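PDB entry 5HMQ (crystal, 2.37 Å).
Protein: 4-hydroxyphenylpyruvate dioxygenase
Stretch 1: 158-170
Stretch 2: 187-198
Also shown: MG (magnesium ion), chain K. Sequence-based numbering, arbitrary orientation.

Stretch 1 158-170: DHPALGVILDSFH
Stretch 2 187-198: DKIFFVQMADAP

How do the two backbones pair? Strands 162-167 and 189-194 run parallel, their axes 25° apart and 4.4 Å at closest approach. Val-164 N donates to Lys-188 O (2.7 Å), and Phe-190 N to Val-164 O (2.7 Å). A bulge then shifts the register by one: Val-164 pairs with Ile-189, but Ile-165 with Phe-191, Leu-166 with Val-192 and Asp-167 with Gln-193. Phe-190, at phi/psi -97/-23, is the extra residue. Beyond it, Leu-166 N bonds Phe-191 O (2.9 Å), Gln-193 N bonds Leu-166 O (2.7 Å) and Ser-168 N bonds Gln-193 O (3.0 Å).

What does the bulged Phe-190 side chain do? With chi1 m and chi2 near 2°, one face of its ring packs against Gly-163, whose CA sits 3.5 Å from the Phe-190 ring centroid, a CH-pi contact. A CB on Gly-163 would fall 2.4 Å from Phe-190 CG, so the close packing depends on its absence.

How do polar side chains close the ends? Lys-188 (m, m, m, t) curls its NZ to Leu-162 O (2.9 Å) and, weakly, to His-159 O (3.1 Å), across the type I turn 159-162. At the other end, Ser-168 (chi1 p) accepts at OG from Ala-195 N (2.6 Å), while Asp-167 OD1 caps the new helix by weak bonds from Phe-169 N (2.9 Å) and His-170 N (3.3 Å).

Why do two side-chain oxygens meet? Asp-167 OD2 (chi1 t) and Gln-193 OE1 (chi1 m) lie 2.9 Å apart because both bind magnesium, MG to Asp-167 OD2 at 2.1 Å and MG to Gln-193 OE1 at 2.0 Å.

Where is the apolar packing? Ile-165 CG1 meets Phe-191 CB (3.6 Å) on the face shared with Asp-167 and Gln-193; Leu-166 CD1 meets Ile-189 CG2 (4.2 Å) on the opposite one. Phe-169 (chi1 t) presents its ring edge, CE2, to Ala-197 CB at 3.6 Å.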

# COMPACT_ATOMS: atom_id res chain seq x y z
N ASP C 158 -42.20 -12.67 14.13
CA ASP C 158 -42.29 -13.68 15.18
C ASP C 158 -42.08 -15.09 14.64
O ASP C 158 -42.95 -15.96 14.72
CB ASP C 158 -43.63 -13.57 15.92
CG ASP C 158 -43.67 -14.39 17.19
OD1 ASP C 158 -42.60 -14.56 17.83
OD2 ASP C 158 -44.76 -14.88 17.55
N HIS C 159 -40.90 -15.31 14.06
CA HIS C 159 -40.53 -16.62 13.54
C HIS C 159 -39.14 -16.96 14.05
O HIS C 159 -38.22 -16.13 13.94
CB HIS C 159 -40.58 -16.63 12.01
CG HIS C 159 -40.59 -18.00 11.41
ND1 HIS C 159 -39.49 -18.83 11.44
CD2 HIS C 159 -41.56 -18.69 10.77
CE1 HIS C 159 -39.79 -19.97 10.84
NE2 HIS C 159 -41.04 -19.91 10.43
N PRO C 160 -38.93 -18.16 14.60
CA PRO C 160 -37.61 -18.48 15.18
C PRO C 160 -36.48 -18.50 14.18
O PRO C 160 -35.31 -18.40 14.58
CB PRO C 160 -37.84 -19.86 15.81
CG PRO C 160 -38.99 -20.44 15.06
CD PRO C 160 -39.88 -19.27 14.74
N ALA C 161 -36.77 -18.64 12.89
CA ALA C 161 -35.74 -18.66 11.86
C ALA C 161 -35.41 -17.28 11.32
O ALA C 161 -34.60 -17.17 10.39
CB ALA C 161 -36.17 -19.57 10.70
N LEU C 162 -36.00 -16.22 11.87
CA LEU C 162 -35.77 -14.85 11.41
C LEU C 162 -35.26 -14.02 12.58
O LEU C 162 -35.94 -13.90 13.60
CB LEU C 162 -37.05 -14.25 10.82
CG LEU C 162 -37.02 -12.73 10.60
CD1 LEU C 162 -36.03 -12.37 9.50
CD2 LEU C 162 -38.40 -12.22 10.26
N GLY C 163 -34.08 -13.44 12.42
CA GLY C 163 -33.46 -12.69 13.49
C GLY C 163 -32.86 -11.37 13.06
O GLY C 163 -33.01 -10.95 11.91
N VAL C 164 -32.18 -10.70 13.99
CA VAL C 164 -31.59 -9.39 13.76
C VAL C 164 -30.09 -9.55 13.55
O VAL C 164 -29.43 -10.32 14.26
CB VAL C 164 -31.89 -8.44 14.93
CG1 VAL C 164 -31.19 -7.10 14.74
CG2 VAL C 164 -33.40 -8.24 15.07
N ILE C 165 -29.55 -8.82 12.58
CA ILE C 165 -28.11 -8.69 12.40
C ILE C 165 -27.74 -7.24 12.64
O ILE C 165 -28.36 -6.33 12.07
CB ILE C 165 -27.66 -9.15 11.00
CG1 ILE C 165 -27.74 -10.68 10.88
CG2 ILE C 165 -26.24 -8.66 10.70
CD1 ILE C 165 -27.07 -11.24 9.65
N LEU C 166 -26.74 -7.02 13.50
CA LEU C 166 -26.32 -5.68 13.89
C LEU C 166 -24.97 -5.36 13.26
O LEU C 166 -24.06 -6.19 13.25
CB LEU C 166 -26.22 -5.55 15.41
CG LEU C 166 -27.52 -5.76 16.19
CD1 LEU C 166 -27.25 -5.81 17.69
CD2 LEU C 166 -28.53 -4.66 15.87
N ASP C 167 -24.85 -4.13 12.75
CA ASP C 167 -23.64 -3.65 12.08
C ASP C 167 -23.28 -2.31 12.70
O ASP C 167 -24.04 -1.34 12.57
CB ASP C 167 -23.88 -3.52 10.57
CG ASP C 167 -22.64 -3.07 9.81
OD1 ASP C 167 -21.99 -2.08 10.21
OD2 ASP C 167 -22.33 -3.71 8.78
N SER C 168 -22.12 -2.24 13.35
CA SER C 168 -21.77 -1.05 14.12
C SER C 168 -21.68 0.19 13.24
O SER C 168 -22.02 1.29 13.70
CB SER C 168 -20.45 -1.27 14.87
OG SER C 168 -19.38 -1.48 13.97
N PHE C 169 -21.24 0.05 11.99
CA PHE C 169 -21.14 1.23 11.14
C PHE C 169 -22.51 1.77 10.78
O PHE C 169 -22.76 2.98 10.87
CB PHE C 169 -20.35 0.93 9.87
CG PHE C 169 -20.20 2.13 8.97
CD1 PHE C 169 -21.20 2.47 8.07
CD2 PHE C 169 -19.08 2.95 9.06
CE1 PHE C 169 -21.09 3.59 7.28
CE2 PHE C 169 -18.96 4.06 8.25
CZ PHE C 169 -19.96 4.38 7.36
N HIS C 170 -23.43 0.89 10.36
CA HIS C 170 -24.75 1.35 9.93
C HIS C 170 -25.49 2.05 11.06
O HIS C 170 -26.28 2.97 10.81
CB HIS C 170 -25.57 0.18 9.41
CG HIS C 170 -25.09 -0.37 8.10
ND1 HIS C 170 -24.96 0.42 6.97
CD2 HIS C 170 -24.71 -1.61 7.73
CE1 HIS C 170 -24.52 -0.32 5.97
NE2 HIS C 170 -24.36 -1.56 6.41
N ASP C 187 -31.53 -14.11 22.06
CA ASP C 187 -31.64 -15.16 21.04
C ASP C 187 -32.24 -14.66 19.73
O ASP C 187 -32.21 -15.41 18.74
CB ASP C 187 -32.48 -16.32 21.58
CG ASP C 187 -33.92 -15.94 21.83
OD1 ASP C 187 -34.19 -14.75 22.08
OD2 ASP C 187 -34.80 -16.83 21.77
N LYS C 188 -32.76 -13.44 19.69
CA LYS C 188 -33.25 -12.86 18.44
C LYS C 188 -32.18 -12.08 17.68
O LYS C 188 -32.43 -11.64 16.56
CB LYS C 188 -34.46 -11.96 18.70
CG LYS C 188 -35.67 -12.70 19.27
CD LYS C 188 -35.98 -13.98 18.49
CE LYS C 188 -36.42 -13.68 17.06
NZ LYS C 188 -36.64 -14.92 16.27
N ILE C 189 -31.00 -11.90 18.27
CA ILE C 189 -29.85 -11.33 17.58
C ILE C 189 -29.06 -12.50 17.00
O ILE C 189 -28.58 -13.36 17.75
CB ILE C 189 -28.99 -10.48 18.52
CG1 ILE C 189 -29.81 -9.32 19.10
CG2 ILE C 189 -27.76 -9.96 17.79
CD1 ILE C 189 -29.11 -8.58 20.22
N PHE C 190 -28.92 -12.53 15.68
CA PHE C 190 -28.26 -13.65 15.01
C PHE C 190 -26.80 -13.41 14.68
O PHE C 190 -26.05 -14.38 14.54
CB PHE C 190 -29.00 -14.03 13.72
CG PHE C 190 -30.29 -14.78 13.95
CD1 PHE C 190 -30.73 -15.06 15.23
CD2 PHE C 190 -31.03 -15.23 12.87
CE1 PHE C 190 -31.91 -15.76 15.44
CE2 PHE C 190 -32.21 -15.94 13.07
CZ PHE C 190 -32.65 -16.20 14.35
N PHE C 191 -26.37 -12.15 14.56
CA PHE C 191 -25.02 -11.89 14.07
C PHE C 191 -24.66 -10.44 14.37
O PHE C 191 -25.53 -9.56 14.35
CB PHE C 191 -24.92 -12.16 12.57
CG PHE C 191 -23.56 -12.61 12.13
CD1 PHE C 191 -23.19 -13.95 12.22
CD2 PHE C 191 -22.64 -11.71 11.63
CE1 PHE C 191 -21.94 -14.37 11.81
CE2 PHE C 191 -21.39 -12.12 11.22
CZ PHE C 191 -21.04 -13.45 11.32
N VAL C 192 -23.38 -10.21 14.64
CA VAL C 192 -22.87 -8.88 14.95
C VAL C 192 -21.65 -8.63 14.08
O VAL C 192 -20.68 -9.40 14.12
CB VAL C 192 -22.51 -8.73 16.44
CG1 VAL C 192 -21.83 -7.39 16.69
CG2 VAL C 192 -23.75 -8.86 17.31
N GLN C 193 -21.69 -7.55 13.30
CA GLN C 193 -20.57 -7.11 12.48
C GLN C 193 -19.99 -5.84 13.08
O GLN C 193 -20.70 -4.84 13.21
CB GLN C 193 -21.00 -6.86 11.04
CG GLN C 193 -21.54 -8.07 10.30
CD GLN C 193 -22.02 -7.71 8.91
OE1 GLN C 193 -22.55 -6.62 8.69
NE2 GLN C 193 -21.83 -8.62 7.96
N MSE C 194 -18.71 -5.88 13.44
CA MSE C 194 -18.03 -4.68 13.91
C MSE C 194 -17.29 -4.01 12.76
O MSE C 194 -16.58 -4.68 12.00
CB MSE C 194 -17.06 -5.02 15.04
CG MSE C 194 -17.69 -5.73 16.22
SE MSE C 194 -19.18 -4.78 17.04
CE MSE C 194 -18.27 -3.15 17.61
N ALA C 195 -17.47 -2.70 12.63
CA ALA C 195 -16.75 -1.93 11.62
C ALA C 195 -16.55 -0.52 12.15
O ALA C 195 -17.52 0.17 12.45
CB ALA C 195 -17.52 -1.90 10.30
N ASP C 196 -15.29 -0.09 12.23
CA ASP C 196 -14.96 1.25 12.68
C ASP C 196 -14.75 2.16 11.47
O ASP C 196 -14.65 1.71 10.33
CB ASP C 196 -13.71 1.21 13.56
CG ASP C 196 -13.63 2.39 14.52
OD1 ASP C 196 -14.49 3.29 14.43
OD2 ASP C 196 -12.72 2.40 15.37
N ALA C 197 -14.70 3.47 11.74
CA ALA C 197 -14.54 4.46 10.68
C ALA C 197 -14.23 5.83 11.26
O ALA C 197 -14.62 6.13 12.40
CB ALA C 197 -15.81 4.53 9.82
N PRO C 198 -13.55 6.70 10.51
CA PRO C 198 -13.47 8.10 10.91
C PRO C 198 -14.82 8.79 10.77
O PRO C 198 -15.63 8.43 9.91
CB PRO C 198 -12.44 8.69 9.94
CG PRO C 198 -12.57 7.83 8.72
CD PRO C 198 -12.84 6.45 9.24
MG MG K . -22.92 -5.13 7.35
O HOH W 1 -34.93 -16.95 17.06
O HOH W 2 -23.18 -3.85 5.86
O HOH W 3 -23.35 -6.60 6.02